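Local coordinates for probable Rab-related GTPase (Acanthamoeba polyphaga mimivirus, PDB 5XC5), which binds GTP and magnesium as a small GTPase of the Rab family and may take part in protein transport, at residues K73-V84 / V97-C108. The protein carries 1 engineered substitution. Sequence-based numbering, arbitrary orientation. Where two conformers were deposited one is given.
Sequences KMYYTNSLGCLV and VYYWINDLRINC
Tyr76 lays one face of its ring on the helix backbone: Leu104 CA stands 4.0 Å from the ring centroid, 4° off the normal, a CH-pi contact. Asn107 CB approaches the same ring obliquely, 3.6 Å from Tyr76 CD2. At the edge of the Trp100 indole, Tyr76 OH lies near the ring plane, 3.6 Å from Trp100 CZ3, and the two side chains cross at about a right angle. Asn107 ND2 donates to Asp103 O one turn back (2.9 Å), a nearly straight bond that fixes the amide beside the tyrosine, its plane turned obliquely to the ring. Leu104, with CG anti to the backbone N (chi1 170°), sends its methyls to different partners: CD1 to Tyr76 CD1 and CD2 to Cys82 SG, 3.7 Å away. Farther along, Val84 splits its methyls over the start of the segment 97-108, CG1 against Val97 CG1 and Trp100 CB, CG2 against Ile101 CG1. At the other end Cys108, just past the helix, packs by the type II turn from Tyr76 to Ser79, where Tyr76 O accepts hydrogen bonds from Ser79 N and, at 2.8 Å, from Ser79 OG. Trp100 NE1 also bonds Ser13 OG, tying the helix to the P-loop. Strand 81-84 and helix 97-107 run nearly antiparallel, at 159°, as expected for the first half of a beta-alpha-beta crossover in the Ras-like P-loop GTPase fold.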
loop_
_atom_site.group_PDB
_atom_site.type_symbol
_atom_site.label_atom_id
_atom_site.label_comp_id
_atom_site.label_asym_id
_atom_site.label_seq_id
_atom_site.Cartn_x
_atom_site.Cartn_y
_atom_site.Cartn_z
ATOM N N LYS A 73 13.367 0.721 5.976
ATOM C CA LYS A 73 13.489 -0.447 6.837
ATOM C C LYS A 73 13.186 -0.111 8.293
ATOM O O LYS A 73 12.660 -0.956 9.022
ATOM C CB LYS A 73 14.909 -1.005 6.694
ATOM C CG LYS A 73 15.261 -2.140 7.640
ATOM C CD LYS A 73 16.634 -2.748 7.311
ATOM C CE LYS A 73 16.602 -3.576 6.032
ATOM N NZ LYS A 73 17.957 -4.027 5.577
ATOM N N MET A 74 13.485 1.115 8.725
ATOM C CA MET A 74 13.295 1.492 10.125
ATOM C C MET A 74 11.838 1.697 10.492
ATOM O O MET A 74 11.545 1.942 11.670
ATOM C CB MET A 74 14.112 2.751 10.428
ATOM C CG MET A 74 15.617 2.552 10.271
ATOM S SD MET A 74 16.257 1.233 11.330
ATOM C CE MET A 74 15.954 1.935 12.937
ATOM N N TYR A 75 10.921 1.583 9.534
ATOM C CA TYR A 75 9.500 1.779 9.772
ATOM C C TYR A 75 8.709 0.481 9.755
ATOM O O TYR A 75 7.494 0.509 9.996
ATOM C CB TYR A 75 8.941 2.822 8.790
ATOM C CG TYR A 75 9.534 4.169 9.098
ATOM C CD1 TYR A 75 10.732 4.570 8.519
ATOM C CD2 TYR A 75 8.943 5.012 10.033
ATOM C CE1 TYR A 75 11.310 5.789 8.837
ATOM C CE2 TYR A 75 9.514 6.230 10.362
ATOM C CZ TYR A 75 10.694 6.616 9.757
ATOM O OH TYR A 75 11.264 7.828 10.081
ATOM N N TYR A 76 9.366 -0.658 9.509
ATOM C CA TYR A 76 8.667 -1.940 9.463
ATOM C C TYR A 76 8.113 -2.330 10.826
ATOM O O TYR A 76 7.003 -2.866 10.920
ATOM C CB TYR A 76 9.622 -3.045 9.018
ATOM C CG TYR A 76 10.065 -3.036 7.576
ATOM C CD1 TYR A 76 9.218 -2.616 6.551
ATOM C CD2 TYR A 76 11.329 -3.484 7.232
ATOM C CE1 TYR A 76 9.641 -2.631 5.231
ATOM C CE2 TYR A 76 11.751 -3.504 5.924
ATOM C CZ TYR A 76 10.908 -3.080 4.930
ATOM O OH TYR A 76 11.340 -3.092 3.614
ATOM N N THR A 77 8.892 -2.119 11.884
ATOM C CA THR A 77 8.588 -2.747 13.161
ATOM C C THR A 77 7.262 -2.234 13.713
ATOM O O THR A 77 6.905 -1.065 13.541
ATOM C CB THR A 77 9.737 -2.513 14.149
ATOM O OG1 THR A 77 9.487 -3.236 15.360
ATOM C CG2 THR A 77 9.899 -1.041 14.462
ATOM N N ASN A 78 6.514 -3.136 14.349
ATOM C CA ASN A 78 5.237 -2.852 14.999
ATOM C C ASN A 78 4.124 -2.493 14.026
ATOM O O ASN A 78 3.086 -1.971 14.449
ATOM C CB ASN A 78 5.353 -1.796 16.106
ATOM C CG ASN A 78 6.250 -2.242 17.233
ATOM O OD1 ASN A 78 6.196 -3.396 17.659
ATOM N ND2 ASN A 78 7.087 -1.336 17.720
ATOM N N SER A 79 4.302 -2.753 12.733
ATOM C CA SER A 79 3.229 -2.505 11.782
ATOM C C SER A 79 2.122 -3.524 11.996
ATOM O O SER A 79 2.390 -4.718 12.156
ATOM C CB SER A 79 3.765 -2.629 10.361
ATOM O OG SER A 79 4.679 -1.587 10.085
ATOM N N LEU A 80 0.874 -3.057 12.006
ATOM C CA LEU A 80 -0.274 -3.949 12.048
ATOM C C LEU A 80 -0.857 -4.230 10.670
ATOM O O LEU A 80 -1.352 -5.332 10.427
ATOM C CB LEU A 80 -1.365 -3.369 12.960
ATOM C CG LEU A 80 -0.919 -3.150 14.412
ATOM C CD1 LEU A 80 -2.069 -2.619 15.269
ATOM C CD2 LEU A 80 -0.353 -4.425 15.006
ATOM N N GLY A 81 -0.791 -3.267 9.761
ATOM C CA GLY A 81 -1.222 -3.484 8.396
ATOM C C GLY A 81 -0.186 -2.915 7.447
ATOM O O GLY A 81 0.549 -1.988 7.781
ATOM N N CYS A 82 -0.139 -3.486 6.255
ATOM C CA CYS A 82 0.805 -3.016 5.251
ATOM C C CYS A 82 0.142 -3.048 3.887
ATOM O O CYS A 82 -0.445 -4.065 3.499
ATOM C CB CYS A 82 2.068 -3.892 5.238
ATOM S SG CYS A 82 3.278 -3.464 3.955
ATOM N N LEU A 83 0.267 -1.942 3.158
ATOM C CA LEU A 83 -0.074 -1.880 1.747
ATOM C C LEU A 83 1.226 -1.998 0.962
ATOM O O LEU A 83 2.138 -1.182 1.150
ATOM C CB LEU A 83 -0.742 -0.538 1.452
ATOM C CG LEU A 83 -2.065 -0.255 2.188
ATOM C CD1 LEU A 83 -2.495 1.176 1.973
ATOM C CD2 LEU A 83 -3.166 -1.180 1.704
ATOM N N VAL A 84 1.324 -3.013 0.100
ATOM C CA VAL A 84 2.481 -3.173 -0.779
ATOM C C VAL A 84 2.033 -2.821 -2.191
ATOM O O VAL A 84 1.264 -3.562 -2.809
ATOM C CB VAL A 84 3.057 -4.593 -0.725
ATOM C CG1 VAL A 84 4.351 -4.665 -1.538
ATOM C CG2 VAL A 84 3.327 -4.998 0.718
ATOM N N VAL A 97 7.602 -6.870 -5.418
ATOM C CA VAL A 97 6.636 -7.100 -4.342
ATOM C C VAL A 97 7.070 -8.265 -3.460
ATOM O O VAL A 97 6.969 -8.198 -2.227
ATOM C CB VAL A 97 5.216 -7.311 -4.905
ATOM C CG1 VAL A 97 4.258 -7.789 -3.811
ATOM C CG2 VAL A 97 4.681 -6.037 -5.533
ATOM N N TYR A 98 7.560 -9.353 -4.073
ATOM C CA TYR A 98 8.013 -10.485 -3.274
ATOM C C TYR A 98 9.036 -10.052 -2.239
ATOM O O TYR A 98 8.978 -10.480 -1.082
ATOM C CB TYR A 98 8.621 -11.600 -4.134
ATOM C CG TYR A 98 8.952 -12.816 -3.272
ATOM C CD1 TYR A 98 10.162 -12.910 -2.579
ATOM C CD2 TYR A 98 8.032 -13.835 -3.106
ATOM C CE1 TYR A 98 10.441 -14.005 -1.761
ATOM C CE2 TYR A 98 8.305 -14.934 -2.310
ATOM C CZ TYR A 98 9.503 -15.019 -1.642
ATOM O OH TYR A 98 9.746 -16.122 -0.851
ATOM N N TYR A 99 9.993 -9.218 -2.645
ATOM C CA TYR A 99 11.090 -8.859 -1.757
ATOM C C TYR A 99 10.670 -7.841 -0.717
ATOM O O TYR A 99 11.172 -7.870 0.413
ATOM C CB TYR A 99 12.302 -8.410 -2.573
ATOM C CG TYR A 99 12.679 -9.463 -3.590
ATOM C CD1 TYR A 99 13.390 -10.599 -3.213
ATOM C CD2 TYR A 99 12.277 -9.348 -4.918
ATOM C CE1 TYR A 99 13.719 -11.577 -4.143
ATOM C CE2 TYR A 99 12.603 -10.318 -5.852
ATOM C CZ TYR A 99 13.320 -11.428 -5.459
ATOM O OH TYR A 99 13.642 -12.396 -6.387
ATOM N N TRP A 100 9.718 -6.971 -1.054
ATOM C CA TRP A 100 9.161 -6.070 -0.051
ATOM C C TRP A 100 8.495 -6.852 1.073
ATOM O O TRP A 100 8.702 -6.563 2.259
ATOM C CB TRP A 100 8.152 -5.122 -0.702
ATOM C CG TRP A 100 8.778 -4.006 -1.475
ATOM C CD1 TRP A 100 8.701 -3.800 -2.811
ATOM C CD2 TRP A 100 9.552 -2.933 -0.939
ATOM N NE1 TRP A 100 9.396 -2.668 -3.156
ATOM C CE2 TRP A 100 9.923 -2.111 -2.027
ATOM C CE3 TRP A 100 9.973 -2.588 0.348
ATOM C CZ2 TRP A 100 10.695 -0.965 -1.865
ATOM C CZ3 TRP A 100 10.735 -1.447 0.512
ATOM C CH2 TRP A 100 11.083 -0.646 -0.592
ATOM N N ILE A 101 7.673 -7.846 0.709
ATOM C CA ILE A 101 6.977 -8.647 1.713
ATOM C C ILE A 101 7.973 -9.477 2.508
ATOM O O ILE A 101 7.881 -9.573 3.739
ATOM C CB ILE A 101 5.899 -9.511 1.038
ATOM C CG1 ILE A 101 4.769 -8.630 0.499
ATOM C CG2 ILE A 101 5.345 -10.538 2.001
ATOM C CD1 ILE A 101 3.721 -9.409 -0.285
ATOM N N ASN A 102 8.956 -10.057 1.821
ATOM C CA ASN A 102 9.980 -10.841 2.501
ATOM C C ASN A 102 10.725 -9.994 3.521
ATOM O O ASN A 102 10.943 -10.424 4.659
ATOM C CB ASN A 102 10.956 -11.405 1.474
ATOM C CG ASN A 102 12.120 -12.113 2.120
ATOM O OD1 ASN A 102 11.980 -13.238 2.601
ATOM N ND2 ASN A 102 13.279 -11.455 2.145
ATOM N N ASP A 103 11.103 -8.775 3.137
ATOM C CA ASP A 103 11.859 -7.902 4.028
ATOM C C ASP A 103 11.016 -7.445 5.207
ATOM O O ASP A 103 11.504 -7.389 6.341
ATOM C CB ASP A 103 12.366 -6.699 3.240
ATOM C CG ASP A 103 13.526 -7.049 2.348
ATOM O OD1 ASP A 103 13.905 -8.240 2.321
ATOM O OD2 ASP A 103 14.052 -6.142 1.672
ATOM N N LEU A 104 9.760 -7.074 4.957
ATOM C CA LEU A 104 8.866 -6.740 6.056
ATOM C C LEU A 104 8.805 -7.881 7.063
ATOM O O LEU A 104 8.889 -7.659 8.274
ATOM C CB LEU A 104 7.469 -6.424 5.507
ATOM C CG LEU A 104 6.339 -6.280 6.528
ATOM C CD1 LEU A 104 6.545 -5.082 7.429
ATOM C CD2 LEU A 104 5.003 -6.177 5.802
ATOM N N ARG A 105 8.678 -9.116 6.577
ATOM C CA ARG A 105 8.490 -10.237 7.494
ATOM C C ARG A 105 9.754 -10.581 8.275
ATOM O O ARG A 105 9.657 -11.030 9.420
ATOM C CB ARG A 105 7.905 -11.438 6.753
ATOM C CG ARG A 105 6.404 -11.257 6.499
ATOM C CD ARG A 105 5.852 -12.241 5.492
ATOM N NE ARG A 105 4.391 -12.173 5.457
ATOM C CZ ARG A 105 3.635 -12.710 4.502
ATOM N NH1 ARG A 105 4.187 -13.342 3.483
ATOM N NH2 ARG A 105 2.318 -12.593 4.565
ATOM N N ILE A 106 10.933 -10.351 7.695
ATOM C CA ILE A 106 12.185 -10.503 8.437
ATOM C C ILE A 106 12.229 -9.549 9.619
ATOM O O ILE A 106 12.744 -9.885 10.693
ATOM C CB ILE A 106 13.383 -10.281 7.496
ATOM C CG1 ILE A 106 13.538 -11.451 6.531
ATOM C CG2 ILE A 106 14.668 -10.030 8.292
ATOM C CD1 ILE A 106 14.473 -11.154 5.384
ATOM N N ASN A 107 11.695 -8.346 9.447
ATOM C CA ASN A 107 11.854 -7.289 10.433
ATOM C C ASN A 107 10.643 -7.095 11.331
ATOM O O ASN A 107 10.740 -6.362 12.319
ATOM C CB ASN A 107 12.168 -5.970 9.728
ATOM C CG ASN A 107 13.560 -5.948 9.148
ATOM O OD1 ASN A 107 14.528 -5.677 9.858
ATOM N ND2 ASN A 107 13.675 -6.232 7.862
ATOM N N CYS A 108 9.517 -7.723 11.025
ATOM C CA CYS A 108 8.285 -7.452 11.743
ATOM C C CYS A 108 7.499 -8.744 11.829
ATOM O O CYS A 108 7.288 -9.415 10.815
ATOM C CB CYS A 108 7.462 -6.384 11.005
ATOM S SG CYS A 108 5.825 -6.062 11.695
#